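Local atomic coordinates of dihydropteroate synthase (Mycobacterium smegmatis, PDB entry 6OMZ), a protein that probably condenses para-aminobenzoate with 6-hydroxymethyl-7,8-dihydropterin diphosphate to form 7,8-dihydropteroate, the immediate precursor of folates. Residues Q23-V28 with I61-G66; I99-M104 with A115-V120. The protein carries 1 engineered substitution. All coordinates share one frame; numbering follows the deposited sequence.

Contact 1: Q23-V28 with I61-G66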
loop_
_atom_site.group_PDB
_atom_site.type_symbol
_atom_site.label_atom_id
_atom_site.label_comp_id
_atom_site.label_asym_id
_atom_site.label_seq_id
_atom_site.Cartn_x
_atom_site.Cartn_y
_atom_site.Cartn_z
ATOM N N GLN A 23 -9.948 0.038 -7.080
ATOM C CA GLN A 23 -9.004 -1.041 -7.338
ATOM C C GLN A 23 -8.630 -1.723 -6.030
ATOM O O GLN A 23 -8.165 -1.071 -5.090
ATOM C CB GLN A 23 -7.747 -0.493 -8.021
ATOM C CG GLN A 23 -8.037 0.300 -9.281
ATOM C CD GLN A 23 -8.588 -0.572 -10.385
ATOM O OE1 GLN A 23 -9.782 -0.539 -10.684
ATOM N NE2 GLN A 23 -7.720 -1.376 -10.985
ATOM N N VAL A 24 -8.808 -3.037 -5.964
ATOM C CA VAL A 24 -8.370 -3.792 -4.795
ATOM C C VAL A 24 -6.950 -4.294 -5.042
ATOM O O VAL A 24 -6.707 -5.068 -5.971
ATOM C CB VAL A 24 -9.334 -4.943 -4.477
ATOM C CG1 VAL A 24 -8.772 -5.824 -3.358
ATOM C CG2 VAL A 24 -10.672 -4.361 -4.034
ATOM N N MET A 25 -6.013 -3.837 -4.215
ATOM C CA MET A 25 -4.610 -4.214 -4.313
ATOM C C MET A 25 -4.314 -5.249 -3.230
ATOM O O MET A 25 -4.296 -4.918 -2.041
ATOM C CB MET A 25 -3.729 -2.975 -4.168
ATOM C CG MET A 25 -2.235 -3.253 -4.113
ATOM S SD MET A 25 -1.301 -1.765 -3.691
ATOM C CE MET A 25 -1.364 -0.861 -5.242
ATOM N N GLY A 26 -4.084 -6.498 -3.639
ATOM C CA GLY A 26 -3.732 -7.559 -2.694
ATOM C C GLY A 26 -2.225 -7.682 -2.488
ATOM O O GLY A 26 -1.445 -7.613 -3.435
ATOM N N VAL A 27 -1.831 -7.899 -1.234
ATOM C CA VAL A 27 -0.425 -7.858 -0.824
ATOM C C VAL A 27 0.174 -9.259 -0.875
ATOM O O VAL A 27 -0.374 -10.199 -0.291
ATOM C CB VAL A 27 -0.288 -7.278 0.595
ATOM C CG1 VAL A 27 1.170 -7.381 1.089
ATOM C CG2 VAL A 27 -0.730 -5.840 0.628
ATOM N N VAL A 28 1.320 -9.389 -1.541
ATOM C CA VAL A 28 2.150 -10.591 -1.484
ATOM C C VAL A 28 3.543 -10.138 -1.060
ATOM O O VAL A 28 4.254 -9.496 -1.843
ATOM C CB VAL A 28 2.199 -11.339 -2.824
ATOM C CG1 VAL A 28 3.174 -12.524 -2.754
ATOM C CG2 VAL A 28 0.800 -11.821 -3.229
ATOM N N ILE A 61 -4.879 -5.630 -8.571
ATOM C CA ILE A 61 -3.445 -5.378 -8.554
ATOM C C ILE A 61 -2.835 -6.260 -7.480
ATOM O O ILE A 61 -3.408 -6.399 -6.396
ATOM C CB ILE A 61 -3.131 -3.894 -8.263
ATOM C CG1 ILE A 61 -3.760 -2.986 -9.323
ATOM C CG2 ILE A 61 -1.603 -3.668 -8.160
ATOM C CD1 ILE A 61 -3.758 -1.513 -8.955
ATOM N N ILE A 62 -1.687 -6.863 -7.773
ATOM C CA ILE A 62 -0.923 -7.594 -6.761
ATOM C C ILE A 62 0.302 -6.758 -6.414
ATOM O O ILE A 62 1.114 -6.454 -7.292
ATOM C CB ILE A 62 -0.514 -8.994 -7.232
ATOM C CG1 ILE A 62 -1.759 -9.852 -7.530
ATOM C CG2 ILE A 62 0.349 -9.650 -6.168
ATOM C CD1 ILE A 62 -2.723 -9.991 -6.343
ATOM N N ASP A 63 0.423 -6.384 -5.139
ATOM C CA ASP A 63 1.535 -5.584 -4.634
ATOM C C ASP A 63 2.577 -6.541 -4.053
ATOM O O ASP A 63 2.357 -7.131 -2.992
ATOM C CB ASP A 63 1.030 -4.594 -3.580
ATOM C CG ASP A 63 2.120 -3.645 -3.077
ATOM O OD1 ASP A 63 2.834 -3.042 -3.905
ATOM O OD2 ASP A 63 2.245 -3.484 -1.848
ATOM N N VAL A 64 3.708 -6.700 -4.746
ATOM C CA VAL A 64 4.744 -7.652 -4.348
ATOM C C VAL A 64 5.836 -6.904 -3.588
ATOM O O VAL A 64 6.316 -5.860 -4.052
ATOM C CB VAL A 64 5.310 -8.389 -5.575
ATOM C CG1 VAL A 64 6.474 -9.312 -5.180
ATOM C CG2 VAL A 64 4.187 -9.199 -6.271
ATOM N N GLY A 65 6.220 -7.426 -2.420
ATOM C CA GLY A 65 7.277 -6.815 -1.622
ATOM C C GLY A 65 8.253 -7.849 -1.091
ATOM O O GLY A 65 7.914 -9.021 -0.919
ATOM N N GLY A 66 9.485 -7.402 -0.844
ATOM C CA GLY A 66 10.501 -8.302 -0.331
ATOM C C GLY A 66 11.030 -7.902 1.027
ATOM O O GLY A 66 11.792 -8.639 1.660
#
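With CG anti to the backbone N in both Met-25 (chi1 174°) and Asp-63 (chi1 -176°), the two side chains meet on one face of the sheet, where Met-25 CG touches Asp-63 CB at 3.6 Å. Met-25 then bends at chi3, carrying CE to within 4.1 Å of Ile-61 CG2. The unbranched methionine can thus lie across both an isoleucine branch and the methylene of an aspartate, whose polar end is held outside the pair by Ser-100 and by a salt bridge to Arg-269. On the face shared by Gly-26, Val-28, Ile-62 and Val-64, Val-28 CG2 meets Ile-62 CG2 at 3.7 Å, beta-branched groups that also pack on helix 44-56. Ile-62 CD1 approaches Gly-26 O at 4.0 Å on the side where Gly-26 adds no side chain. Five backbone hydrogen bonds tie the strands in parallel register; among them Gly-26 N reaches Ile-61 O and Asp-63 N reaches Gly-26 O, each at 2.8 Å. The segments diverge by 31°. Successive parallel strands, paired directly and linked by a helical connection including helix 44-56, are the beta-alpha-beta arrangement of a TIM barrel, with Asp-63 and Val-27 facing the pterin side and Val-28 and Ile-62 the helices.

Contact 2: I99-M104 with A115-V120. With PMM (pterin-6-yl-methyl-monophosphate), chain D.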
loop_
_atom_site.group_PDB
_atom_site.type_symbol
_atom_site.label_atom_id
_atom_site.label_comp_id
_atom_site.label_asym_id
_atom_site.label_seq_id
_atom_site.Cartn_x
_atom_site.Cartn_y
_atom_site.Cartn_z
ATOM N N ILE A 99 0.927 -5.689 -11.590
ATOM C CA ILE A 99 1.789 -5.904 -10.434
ATOM C C ILE A 99 2.419 -4.585 -10.022
ATOM O O ILE A 99 2.990 -3.879 -10.859
ATOM C CB ILE A 99 2.891 -6.933 -10.742
ATOM C CG1 ILE A 99 2.270 -8.302 -11.033
ATOM C CG2 ILE A 99 3.894 -7.018 -9.575
ATOM C CD1 ILE A 99 3.210 -9.220 -11.753
ATOM N N SER A 100 2.340 -4.264 -8.734
ATOM C CA SER A 100 3.117 -3.166 -8.181
ATOM C C SER A 100 4.257 -3.732 -7.349
ATOM O O SER A 100 4.098 -4.765 -6.687
ATOM C CB SER A 100 2.250 -2.230 -7.336
ATOM O OG SER A 100 1.614 -2.912 -6.283
ATOM N N ILE A 101 5.412 -3.066 -7.405
ATOM C CA ILE A 101 6.571 -3.399 -6.581
ATOM C C ILE A 101 6.605 -2.453 -5.377
ATOM O O ILE A 101 6.686 -1.227 -5.534
ATOM C CB ILE A 101 7.884 -3.328 -7.384
ATOM C CG1 ILE A 101 9.111 -3.479 -6.454
ATOM C CG2 ILE A 101 7.986 -2.025 -8.200
ATOM C CD1 ILE A 101 9.260 -4.904 -5.844
ATOM N N ASP A 102 6.529 -3.022 -4.174
ATOM C CA ASP A 102 6.573 -2.272 -2.918
ATOM C C ASP A 102 8.044 -2.174 -2.521
ATOM O O ASP A 102 8.604 -3.084 -1.907
ATOM C CB ASP A 102 5.729 -2.978 -1.858
ATOM C CG ASP A 102 5.633 -2.210 -0.544
ATOM O OD1 ASP A 102 6.459 -1.307 -0.267
ATOM O OD2 ASP A 102 4.702 -2.522 0.228
ATOM N N THR A 103 8.694 -1.075 -2.908
ATOM C CA THR A 103 10.096 -0.870 -2.556
ATOM C C THR A 103 10.369 0.625 -2.453
ATOM O O THR A 103 9.720 1.444 -3.119
ATOM C CB THR A 103 11.063 -1.528 -3.576
ATOM O OG1 THR A 103 12.418 -1.483 -3.083
ATOM C CG2 THR A 103 11.030 -0.786 -4.912
ATOM N N MET A 104 11.321 0.971 -1.577
ATOM C CA MET A 104 11.882 2.310 -1.464
ATOM C C MET A 104 13.174 2.476 -2.248
ATOM O O MET A 104 13.748 3.570 -2.239
ATOM C CB MET A 104 12.213 2.665 -0.005
ATOM C CG MET A 104 11.152 2.440 1.030
ATOM S SD MET A 104 11.837 2.884 2.656
ATOM C CE MET A 104 13.046 1.594 2.924
ATOM N N ALA A 115 11.230 -7.170 -14.585
ATOM C CA ALA A 115 10.586 -8.465 -14.412
ATOM C C ALA A 115 9.099 -8.451 -14.743
ATOM O O ALA A 115 8.485 -9.524 -14.757
ATOM C CB ALA A 115 10.763 -8.967 -12.977
ATOM N N GLY A 116 8.504 -7.284 -14.972
ATOM C CA GLY A 116 7.117 -7.210 -15.402
ATOM C C GLY A 116 6.200 -6.404 -14.506
ATOM O O GLY A 116 4.999 -6.321 -14.805
ATOM N N ALA A 117 6.686 -5.820 -13.413
ATOM C CA ALA A 117 5.861 -4.932 -12.615
ATOM C C ALA A 117 5.486 -3.709 -13.444
ATOM O O ALA A 117 6.245 -3.263 -14.305
ATOM C CB ALA A 117 6.596 -4.493 -11.349
ATOM N N HIS A 118 4.297 -3.176 -13.188
ATOM C CA HIS A 118 3.795 -2.028 -13.939
ATOM C C HIS A 118 3.492 -0.810 -13.081
ATOM O O HIS A 118 3.054 0.210 -13.625
ATOM C CB HIS A 118 2.531 -2.407 -14.723
ATOM C CG HIS A 118 2.809 -3.181 -15.974
ATOM N ND1 HIS A 118 1.835 -3.896 -16.640
ATOM C CD2 HIS A 118 3.950 -3.348 -16.687
ATOM C CE1 HIS A 118 2.365 -4.473 -17.705
ATOM N NE2 HIS A 118 3.647 -4.157 -17.755
ATOM N N ILE A 119 3.678 -0.895 -11.764
ATOM C CA ILE A 119 3.478 0.211 -10.835
ATOM C C ILE A 119 4.588 0.122 -9.793
ATOM O O ILE A 119 4.991 -0.974 -9.408
ATOM C CB ILE A 119 2.095 0.115 -10.137
ATOM C CG1 ILE A 119 0.933 0.155 -11.138
ATOM C CG2 ILE A 119 1.922 1.196 -9.058
ATOM C CD1 ILE A 119 -0.369 -0.292 -10.476
ATOM N N VAL A 120 5.070 1.269 -9.313
ATOM C CA VAL A 120 6.044 1.318 -8.222
ATOM C C VAL A 120 5.355 1.905 -6.997
ATOM O O VAL A 120 4.775 2.995 -7.073
ATOM C CB VAL A 120 7.286 2.153 -8.587
ATOM C CG1 VAL A 120 8.235 2.243 -7.369
ATOM C CG2 VAL A 120 8.001 1.538 -9.771
HETATM N N5 PMM D . 1.719 -0.374 4.328
HETATM C C6 PMM D . 2.745 -1.246 4.352
HETATM C C7 PMM D . 3.514 -1.462 3.221
HETATM N N8 PMM D . 3.340 -0.830 2.055
HETATM N N1 PMM D . 2.205 0.733 0.867
HETATM C C2 PMM D . 1.257 1.663 0.787
HETATM N N2 PMM D . 1.128 2.381 -0.332
HETATM N N3 PMM D . 0.406 1.952 1.817
HETATM C C4 PMM D . 0.425 1.340 3.052
HETATM O O4 PMM D . -0.391 1.640 3.918
HETATM C C4A PMM D . 1.477 0.312 3.198
HETATM C C8A PMM D . 2.333 0.054 2.058
HETATM C C9 PMM D . 3.075 -1.869 5.676
HETATM O O10 PMM D . 2.026 -2.799 6.054
HETATM P PA PMM D . 1.971 -4.403 5.763
HETATM O O1P PMM D . 0.663 -4.848 6.307
HETATM O O2P PMM D . 2.069 -4.641 4.255
HETATM O O3P PMM D . 3.157 -5.059 6.456
HETATM O O HOH W 1 2.285 -5.987 -14.184
#
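Ser-100 and Ile-119 press their CB atoms together at 3.7 Å at the tight centre of this parallel pairing. Serine suits the place because its short side chain, with OG set between the backbone N and the carbonyl carbon (chi1 58°), brings that hydroxyl to Asp-63 while its CB lies against CB and CG2 of Ile-119. On the other face Ile-101 CG2 sits 3.9 Å from Val-120 CG2 and also packs against Ala-117 CB, a single methyl that touches CG2 of both Ile-99 and Ile-101. Ile-101 N donates to Ile-119 O (2.9 Å), while Ile-99 O is gripped twice, by His-118 N at 2.8 Å and, more bent, by Ile-119 N at 3.2 Å. Two successive N-H groups thus share one carbonyl.

Near Gly-116 and the His-118 ring side-chain packing thins out, and a water links the backbones instead: it accepts from Ile-99 N (2.9 Å) and donates to Gly-116 O (2.8 Å), lying over one face of the His-118 ring near its rim. That exposed imidazole turns away from the strand pair, as suits a polar ring at the surface. Gly-116, with phi 122°, ends the preceding helix in a Schellman motif, a backbone shape that glycine adopts without strain. Asp-102, beyond the paired residues, belongs to the pterin site: its OD2 lies 2.8 Å from N8 of the bound pterin-6-yl-methyl-monophosphate and forms a salt bridge with Arg-269.

The segments belong to the beta-alpha-beta unit of strand 98-102, helix 106-114 and strand 119-122. Helix 106-114 packs on Ile-101 and Val-120, helix 78-93 covers Ile-99 and Ile-101, and strand 61-65 adjoins 98-102 on the side away from strand 119-122.

How the contacts relate
Contacts 1 and 2 are pairings on either side of the junction between strands 61-65 and 98-102, four neighbouring strands of one parallel barrel sheet in all, with their centres about 9 Å apart. At that junction Val-64 N and Ser-100 O probably hydrogen bond at 2.8 Å. On the inward face Asp-63 OD1 and Ser-100 OG lie 2.7 Å apart, a probable hydrogen bond through which contact 2 would fix the rotation of the contact 1 carboxylate. Asp-63 OD2 and Asp-102 OD2 approach to 3.4 Å; Arg-269, salt-bridged to both, may offset that repulsion, and it hydrogen bonds the ligand as well. Asp-102 of contact 2 reaches the ligand; contact 1 brings the Val-27 side chain to about 4 Å from it, with Asp-63 behind as a second-shell residue.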